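Local coordinates for protein ornithine carbamoyltransferase, mitochondrial (Coccidioides immitis, PDB 3SDS) that catalyses the transfer of the carbamoyl group from carbamoyl phosphate to L-ornithine, giving L-citrulline and phosphate in arginine biosynthesis, at residues V69-S74 with R79-T84; E85-K90 with N333-A338. All coordinates share one frame; numbering follows the deposited sequence.

Contact 1 of 2, residues V69-S74 with R79-T84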
ATOM      1  N   VAL A  69       6.430   5.453  -8.302  1.00 35.71           N
ATOM      2  CA  VAL A  69       6.256   4.530  -9.425  1.00 35.40           C
ATOM      3  C   VAL A  69       4.879   3.864  -9.304  1.00 36.68           C
ATOM      4  O   VAL A  69       4.563   3.263  -8.269  1.00 37.23           O
ATOM      5  CB  VAL A  69       7.374   3.469  -9.442  1.00 34.46           C
ATOM      6  CG1 VAL A  69       7.112   2.391 -10.512  1.00 33.84           C
ATOM      7  CG2 VAL A  69       8.718   4.120  -9.649  1.00 32.33           C
ATOM      8  N   ALA A  70       4.050   3.965 -10.338  1.00 37.47           N
ATOM      9  CA  ALA A  70       2.728   3.309 -10.290  1.00 39.09           C
ATOM     10  C   ALA A  70       2.762   1.871 -10.814  1.00 39.49           C
ATOM     11  O   ALA A  70       3.277   1.607 -11.907  1.00 39.38           O
ATOM     12  CB  ALA A  70       1.688   4.124 -11.044  1.00 39.54           C
ATOM     13  N   MET A  71       2.228   0.941 -10.029  1.00 40.72           N
ATOM     14  CA  MET A  71       2.073  -0.457 -10.463  1.00 41.53           C
ATOM     15  C   MET A  71       0.610  -0.732 -10.813  1.00 43.40           C
ATOM     16  O   MET A  71      -0.269  -0.694  -9.933  1.00 44.17           O
ATOM     17  CB  MET A  71       2.523  -1.433  -9.369  1.00 41.09           C
ATOM     18  CG  MET A  71       3.914  -1.185  -8.797  1.00 40.63           C
ATOM     19  SD  MET A  71       4.356  -2.337  -7.458  1.00 42.74           S
ATOM     20  CE  MET A  71       3.336  -1.793  -6.098  1.00 43.16           C
ATOM     21  N   MET A  72       0.337  -0.985 -12.092  1.00 44.61           N
ATOM     22  CA  MET A  72      -1.046  -1.285 -12.522  1.00 47.25           C
ATOM     23  C   MET A  72      -1.254  -2.764 -12.864  1.00 47.85           C
ATOM     24  O   MET A  72      -0.738  -3.256 -13.884  1.00 47.66           O
ATOM     25  CB  MET A  72      -1.469  -0.399 -13.693  1.00 47.66           C
ATOM     26  CG  MET A  72      -1.723   1.036 -13.291  1.00 50.41           C
ATOM     27  SD  MET A  72      -1.842   2.166 -14.693  1.00 55.58           S
ATOM     28  CE  MET A  72      -3.581   2.007 -15.101  1.00 54.38           C
ATOM     29  N   PHE A  73      -2.006  -3.469 -12.022  1.00 49.07           N
ATOM     30  CA  PHE A  73      -2.207  -4.896 -12.220  1.00 50.32           C
ATOM     31  C   PHE A  73      -3.663  -5.282 -12.501  1.00 52.91           C
ATOM     32  O   PHE A  73      -4.552  -4.960 -11.716  1.00 54.47           O
ATOM     33  CB  PHE A  73      -1.625  -5.700 -11.044  1.00 49.89           C
ATOM     34  CG  PHE A  73      -0.133  -5.492 -10.832  1.00 48.18           C
ATOM     35  CD1 PHE A  73       0.402  -5.504  -9.564  1.00 47.94           C
ATOM     36  CD2 PHE A  73       0.726  -5.268 -11.901  1.00 47.38           C
ATOM     37  CE1 PHE A  73       1.761  -5.309  -9.364  1.00 46.74           C
ATOM     38  CE2 PHE A  73       2.083  -5.062 -11.705  1.00 46.36           C
ATOM     39  CZ  PHE A  73       2.602  -5.085 -10.434  1.00 45.71           C
ATOM     40  N   SER A  74      -3.882  -5.975 -13.621  1.00 53.98           N
ATOM     41  CA  SER A  74      -5.218  -6.396 -14.086  1.00 56.64           C
ATOM     42  C   SER A  74      -5.757  -7.686 -13.457  1.00 57.67           C
ATOM     43  O   SER A  74      -6.980  -7.885 -13.336  1.00 59.35           O
ATOM     44  CB  SER A  74      -5.211  -6.566 -15.609  1.00 57.00           C
ATOM     45  OG  SER A  74      -5.493  -5.326 -16.251  1.00 59.52           O
ATOM     46  N   ARG A  79       3.839 -12.315  -6.691  1.00 48.32           N
ATOM     47  CA  ARG A  79       5.258 -12.494  -6.921  1.00 46.94           C
ATOM     48  C   ARG A  79       5.880 -11.265  -7.601  1.00 45.41           C
ATOM     49  O   ARG A  79       6.897 -10.737  -7.116  1.00 44.71           O
ATOM     50  CB  ARG A  79       5.535 -13.777  -7.715  1.00 47.39           C
ATOM     51  CG  ARG A  79       7.027 -14.168  -7.773  1.00 48.47           C
ATOM     52  CD  ARG A  79       7.247 -15.620  -7.320  1.00 51.20           C
ATOM     53  NE  ARG A  79       6.768 -15.812  -5.942  1.00 54.45           N
ATOM     54  CZ  ARG A  79       6.569 -16.996  -5.357  1.00 55.67           C
ATOM     55  NH1 ARG A  79       6.117 -17.056  -4.109  1.00 56.63           N
ATOM     56  NH2 ARG A  79       6.809 -18.125  -6.012  1.00 55.00           N
ATOM     57  N   THR A  80       5.277 -10.805  -8.705  1.00 44.51           N
ATOM     58  CA  THR A  80       5.779  -9.603  -9.400  1.00 42.76           C
ATOM     59  C   THR A  80       5.777  -8.361  -8.495  1.00 42.33           C
ATOM     60  O   THR A  80       6.740  -7.549  -8.531  1.00 41.21           O
ATOM     61  CB  THR A  80       5.052  -9.322 -10.755  1.00 42.84           C
ATOM     62  OG1 THR A  80       5.702 -10.066 -11.794  1.00 42.49           O
ATOM     63  CG2 THR A  80       5.085  -7.808 -11.135  1.00 40.94           C
ATOM     64  N   ARG A  81       4.768  -8.222  -7.675  1.00 42.08           N
ATOM     65  CA  ARG A  81       4.670  -7.116  -6.773  1.00 42.21           C
ATOM     66  C   ARG A  81       5.813  -7.096  -5.811  1.00 41.78           C
ATOM     67  O   ARG A  81       6.399  -6.099  -5.572  1.00 41.75           O
ATOM     68  CB  ARG A  81       3.414  -7.292  -5.974  1.00 43.03           C
ATOM     69  CG  ARG A  81       2.547  -6.119  -5.950  1.00 45.24           C
ATOM     70  CD  ARG A  81       1.488  -6.291  -4.954  1.00 45.42           C
ATOM     71  NE  ARG A  81       1.705  -5.402  -3.846  1.00 44.87           N
ATOM     72  CZ  ARG A  81       0.949  -5.379  -2.782  1.00 45.34           C
ATOM     73  NH1 ARG A  81      -0.052  -6.197  -2.681  1.00 45.81           N
ATOM     74  NH2 ARG A  81       1.202  -4.539  -1.834  1.00 45.70           N
ATOM     75  N   VAL A  82       6.103  -8.226  -5.220  1.00 41.47           N
ATOM     76  CA  VAL A  82       7.141  -8.319  -4.196  1.00 40.79           C
ATOM     77  C   VAL A  82       8.488  -7.761  -4.661  1.00 39.71           C
ATOM     78  O   VAL A  82       9.106  -6.994  -3.940  1.00 40.27           O
ATOM     79  CB  VAL A  82       7.312  -9.751  -3.642  1.00 41.68           C
ATOM     80  CG1 VAL A  82       8.393  -9.781  -2.559  1.00 40.71           C
ATOM     81  CG2 VAL A  82       5.991 -10.284  -3.103  1.00 42.07           C
ATOM     82  N   SER A  83       8.930  -8.134  -5.859  1.00 38.90           N
ATOM     83  CA  SER A  83      10.219  -7.692  -6.408  1.00 37.92           C
ATOM     84  C   SER A  83      10.258  -6.227  -6.911  1.00 37.56           C
ATOM     85  O   SER A  83      11.280  -5.536  -6.753  1.00 37.03           O
ATOM     86  CB  SER A  83      10.652  -8.633  -7.527  1.00 37.76           C
ATOM     87  OG  SER A  83       9.676  -8.681  -8.566  1.00 39.10           O
ATOM     88  N   THR A  84       9.172  -5.764  -7.543  1.00 37.42           N
ATOM     89  CA  THR A  84       9.084  -4.362  -7.988  1.00 36.78           C
ATOM     90  C   THR A  84       9.106  -3.473  -6.745  1.00 36.80           C
ATOM     91  O   THR A  84       9.880  -2.503  -6.642  1.00 36.42           O
ATOM     92  CB  THR A  84       7.788  -4.097  -8.842  1.00 37.43           C
ATOM     93  OG1 THR A  84       7.613  -5.136  -9.829  1.00 38.57           O
ATOM     94  CG2 THR A  84       7.835  -2.749  -9.548  1.00 35.62           C
TER
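Phe-73 meets Arg-81 and Thr-80 where strand 68-73 of the parallel sheet faces helix 78-90, the first two elements of a beta-alpha-beta crossover that continues into strand 94-98. The short strand and helix segments run almost exactly antiparallel, at 175°, with axes 10.7 Å apart, and side chains fill the gap. Packing is tightest at the Phe-73 ring. The aliphatic part of Arg-81 comes to the ring's edge, near its plane, with CG 3.6 Å from Phe-73 CE1, while Thr-80 CG2 approaches obliquely, 3.8 Å from Phe-73 CZ. Beyond CG the Arg-81 chain leads away from the ring, and its NE forms a salt bridge with Glu-85. Two residues earlier on the strand the fit is looser: Met-71 and Thr-84 lie alongside each other, pointing opposite ways, with SD of Met-71 4.1 Å from Thr-84 CG2. A bend at chi3 (-72°) turns the Met-71 methyl CE toward Arg-81 CG, 4.4 Å away. The start of the helix segment is more open to solvent, Arg-79 and Thr-80 being partly exposed. By similarity both bind carbamoyl phosphate, and Thr-80 OG1 is hydrogen-bonded to Arg-334. Within the helix Thr-80 O accepts two bonds, from Thr-84 N and from Thr-84 OG1, the hydroxyl lying 2.9 Å from Thr-80 O and above its carbonyl plane.

Contact 2 of 2, residues E85-K90 with N333-A338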
ATOM      1  N   GLU A  85       8.276  -3.831  -5.777  1.00 37.11           N
ATOM      2  CA  GLU A  85       8.191  -3.059  -4.563  1.00 37.43           C
ATOM      3  C   GLU A  85       9.611  -2.914  -3.960  1.00 37.30           C
ATOM      4  O   GLU A  85      10.105  -1.787  -3.781  1.00 37.10           O
ATOM      5  CB  GLU A  85       7.142  -3.650  -3.611  1.00 37.85           C
ATOM      6  CG  GLU A  85       6.421  -2.575  -2.803  1.00 40.10           C
ATOM      7  CD  GLU A  85       4.937  -2.847  -2.439  1.00 42.21           C
ATOM      8  OE1 GLU A  85       4.169  -3.468  -3.207  1.00 42.19           O
ATOM      9  OE2 GLU A  85       4.529  -2.373  -1.360  1.00 44.07           O
ATOM     10  N   GLY A  86      10.290  -4.045  -3.733  1.00 37.09           N
ATOM     11  CA  GLY A  86      11.643  -4.051  -3.147  1.00 36.47           C
ATOM     12  C   GLY A  86      12.681  -3.267  -3.934  1.00 35.76           C
ATOM     13  O   GLY A  86      13.541  -2.598  -3.351  1.00 36.13           O
ATOM     14  N   ALA A  87      12.595  -3.343  -5.259  1.00 34.95           N
ATOM     15  CA  ALA A  87      13.527  -2.660  -6.152  1.00 34.46           C
ATOM     16  C   ALA A  87      13.400  -1.147  -6.106  1.00 34.38           C
ATOM     17  O   ALA A  87      14.403  -0.429  -6.003  1.00 34.50           O
ATOM     18  CB  ALA A  87      13.345  -3.146  -7.562  1.00 34.39           C
ATOM     19  N   VAL A  88      12.167  -0.663  -6.182  1.00 34.26           N
ATOM     20  CA  VAL A  88      11.912   0.765  -6.053  1.00 33.87           C
ATOM     21  C   VAL A  88      12.473   1.299  -4.728  1.00 34.21           C
ATOM     22  O   VAL A  88      13.162   2.322  -4.713  1.00 34.34           O
ATOM     23  CB  VAL A  88      10.404   1.056  -6.176  1.00 34.25           C
ATOM     24  CG1 VAL A  88      10.099   2.545  -6.001  1.00 33.60           C
ATOM     25  CG2 VAL A  88       9.874   0.546  -7.523  1.00 33.77           C
ATOM     26  N   VAL A  89      12.210   0.596  -3.624  1.00 34.47           N
ATOM     27  CA  VAL A  89      12.619   1.066  -2.288  1.00 35.12           C
ATOM     28  C   VAL A  89      14.152   1.151  -2.085  1.00 35.78           C
ATOM     29  O   VAL A  89      14.638   2.095  -1.468  1.00 35.91           O
ATOM     30  CB  VAL A  89      11.932   0.257  -1.157  1.00 35.79           C
ATOM     31  CG1 VAL A  89      12.563   0.561   0.228  1.00 36.56           C
ATOM     32  CG2 VAL A  89      10.438   0.523  -1.146  1.00 34.62           C
ATOM     33  N   LYS A  90      14.914   0.184  -2.602  1.00 36.43           N
ATOM     34  CA  LYS A  90      16.389   0.294  -2.599  1.00 37.21           C
ATOM     35  C   LYS A  90      16.866   1.626  -3.184  1.00 37.39           C
ATOM     36  O   LYS A  90      17.854   2.210  -2.677  1.00 38.03           O
ATOM     37  CB  LYS A  90      17.059  -0.876  -3.328  1.00 37.20           C
ATOM     38  CG  LYS A  90      17.227  -2.142  -2.487  1.00 38.71           C
ATOM     39  CD  LYS A  90      18.502  -2.081  -1.658  1.00 43.01           C
ATOM     40  CE  LYS A  90      18.369  -2.759  -0.254  1.00 46.54           C
ATOM     41  NZ  LYS A  90      17.543  -4.018  -0.216  1.00 47.17           N
ATOM     42  N   ASN A 333      16.519 -13.512  -8.356  1.00 36.83           N
ATOM     43  CA  ASN A 333      17.093 -12.656  -9.394  1.00 36.12           C
ATOM     44  C   ASN A 333      16.081 -11.676 -10.031  1.00 35.72           C
ATOM     45  O   ASN A 333      16.472 -10.808 -10.821  1.00 35.17           O
ATOM     46  CB  ASN A 333      17.815 -13.489 -10.459  1.00 36.41           C
ATOM     47  CG  ASN A 333      19.124 -14.144  -9.939  1.00 38.02           C
ATOM     48  OD1 ASN A 333      19.758 -13.664  -8.987  1.00 37.91           O
ATOM     49  ND2 ASN A 333      19.528 -15.241 -10.581  1.00 38.51           N
ATOM     50  N   ARG A 334      14.788 -11.806  -9.689  1.00 35.67           N
ATOM     51  CA  ARG A 334      13.795 -10.835 -10.131  1.00 35.48           C
ATOM     52  C   ARG A 334      14.059  -9.470  -9.480  1.00 35.65           C
ATOM     53  O   ARG A 334      13.913  -8.407 -10.124  1.00 35.39           O
ATOM     54  CB  ARG A 334      12.371 -11.311  -9.838  1.00 36.04           C
ATOM     55  CG  ARG A 334      11.789 -12.340 -10.852  1.00 36.74           C
ATOM     56  CD  ARG A 334      11.698 -11.786 -12.297  1.00 37.83           C
ATOM     57  NE  ARG A 334      10.616 -10.812 -12.488  1.00 38.30           N
ATOM     58  CZ  ARG A 334       9.332 -11.152 -12.668  1.00 40.40           C
ATOM     59  NH1 ARG A 334       8.971 -12.436 -12.668  1.00 39.69           N
ATOM     60  NH2 ARG A 334       8.394 -10.214 -12.831  1.00 40.33           N
ATOM     61  N   LEU A 335      14.467  -9.505  -8.209  1.00 35.72           N
ATOM     62  CA  LEU A 335      14.745  -8.292  -7.464  1.00 34.94           C
ATOM     63  C   LEU A 335      15.869  -7.531  -8.149  1.00 34.85           C
ATOM     64  O   LEU A 335      15.731  -6.329  -8.416  1.00 34.70           O
ATOM     65  CB  LEU A 335      15.077  -8.597  -6.002  1.00 35.13           C
ATOM     66  CG  LEU A 335      15.571  -7.440  -5.100  1.00 35.33           C
ATOM     67  CD1 LEU A 335      14.639  -6.221  -5.087  1.00 35.12           C
ATOM     68  CD2 LEU A 335      15.859  -7.892  -3.674  1.00 34.54           C
ATOM     69  N   TRP A 336      16.958  -8.242  -8.447  1.00 34.89           N
ATOM     70  CA  TRP A 336      18.162  -7.642  -9.041  1.00 34.67           C
ATOM     71  C   TRP A 336      17.900  -7.150 -10.481  1.00 34.68           C
ATOM     72  O   TRP A 336      18.393  -6.072 -10.871  1.00 35.30           O
ATOM     73  CB  TRP A 336      19.395  -8.568  -8.902  1.00 34.54           C
ATOM     74  CG  TRP A 336      19.441  -9.208  -7.505  1.00 35.47           C
ATOM     75  CD1 TRP A 336      19.287 -10.544  -7.199  1.00 35.22           C
ATOM     76  CD2 TRP A 336      19.572  -8.530  -6.239  1.00 34.57           C
ATOM     77  NE1 TRP A 336      19.335 -10.728  -5.840  1.00 33.96           N
ATOM     78  CE2 TRP A 336      19.494  -9.512  -5.227  1.00 34.20           C
ATOM     79  CE3 TRP A 336      19.753  -7.182  -5.866  1.00 35.61           C
ATOM     80  CZ2 TRP A 336      19.594  -9.195  -3.859  1.00 35.56           C
ATOM     81  CZ3 TRP A 336      19.851  -6.859  -4.495  1.00 34.37           C
ATOM     82  CH2 TRP A 336      19.774  -7.867  -3.511  1.00 35.44           C
ATOM     83  N   ALA A 337      17.073  -7.881 -11.232  1.00 33.96           N
ATOM     84  CA  ALA A 337      16.698  -7.469 -12.579  1.00 33.47           C
ATOM     85  C   ALA A 337      15.810  -6.203 -12.616  1.00 33.64           C
ATOM     86  O   ALA A 337      15.984  -5.345 -13.485  1.00 33.75           O
ATOM     87  CB  ALA A 337      16.035  -8.611 -13.297  1.00 33.66           C
ATOM     88  N   ALA A 338      14.884  -6.067 -11.667  1.00 33.86           N
ATOM     89  CA  ALA A 338      14.086  -4.836 -11.563  1.00 33.86           C
ATOM     90  C   ALA A 338      14.916  -3.587 -11.253  1.00 34.27           C
ATOM     91  O   ALA A 338      14.636  -2.506 -11.811  1.00 34.72           O
ATOM     92  CB  ALA A 338      12.975  -4.987 -10.551  1.00 33.54           C
TER
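The backbone N of Ala-338 donates to Arg-334 O at 3.0 Å, a helical turn that presents Ala-338 CB to the neighbouring helix, where it meets Ala-87 CB at 3.5 Å. Around this pair of methyls the two helix segments pass with their axes 8.5 Å apart and a crossing angle of -47°. The small side chains let the backbones come near each other, with the CA atoms of Ala-87 and Ala-338 separated by 5.9 Å. Leu-335 fills the space one turn earlier. With CG anti to the backbone N (chi1 173°), the side chain carries its CD1 branch across to the other helix, although the bond leaving its CA does not point there directly. CD1 rests on backbone more than on side chain, lying 3.5 Å from Ala-87 N and 3.7 Å from Gly-86 C; Gly-86, having no side chain, offers bare main chain at this point. The other branch, CD2, lies over one face of the Trp-336 ring, 3.9 Å above its plane and toward the rim. This is the place where the long helix 327-347, which contributes to the Asp/Orn-binding family region, packs back on helix 78-90 of the carbamoyl-phosphate-binding region, consistent with the two-domain carbamoyltransferase fold. Further along helix 327-347, Ile-339 and Leu-342 also touch Ala-87, widening the apolar patch. Arg-334 is a carbamoyl phosphate ligand by similarity. The side chain of Glu-85 leaves on the side away from helix 327-347 and is hydrogen-bonded to His-94 of the second subunit. Met-121 of that subunit packs on Leu-335.

Overall arrangement
From the N terminus, contact 1 comes first and is local: strand 68-73 leads through a four-residue connection into helix 78-90, closing a short loop that includes two further residues assigned by similarity to carbamoyl phosphate binding. Contact 2 opens only afterwards, from the later turns of that helix, and closes a loop of 242 residues that takes in the rest of the first parallel sheet and all of the second. The two therefore follow in series, sharing helix 78-90, with centres about 11 Å apart. Together they connect the first sheet, through this helix, to the C-terminal helix 327-347, and both border the second subunit of the trimer.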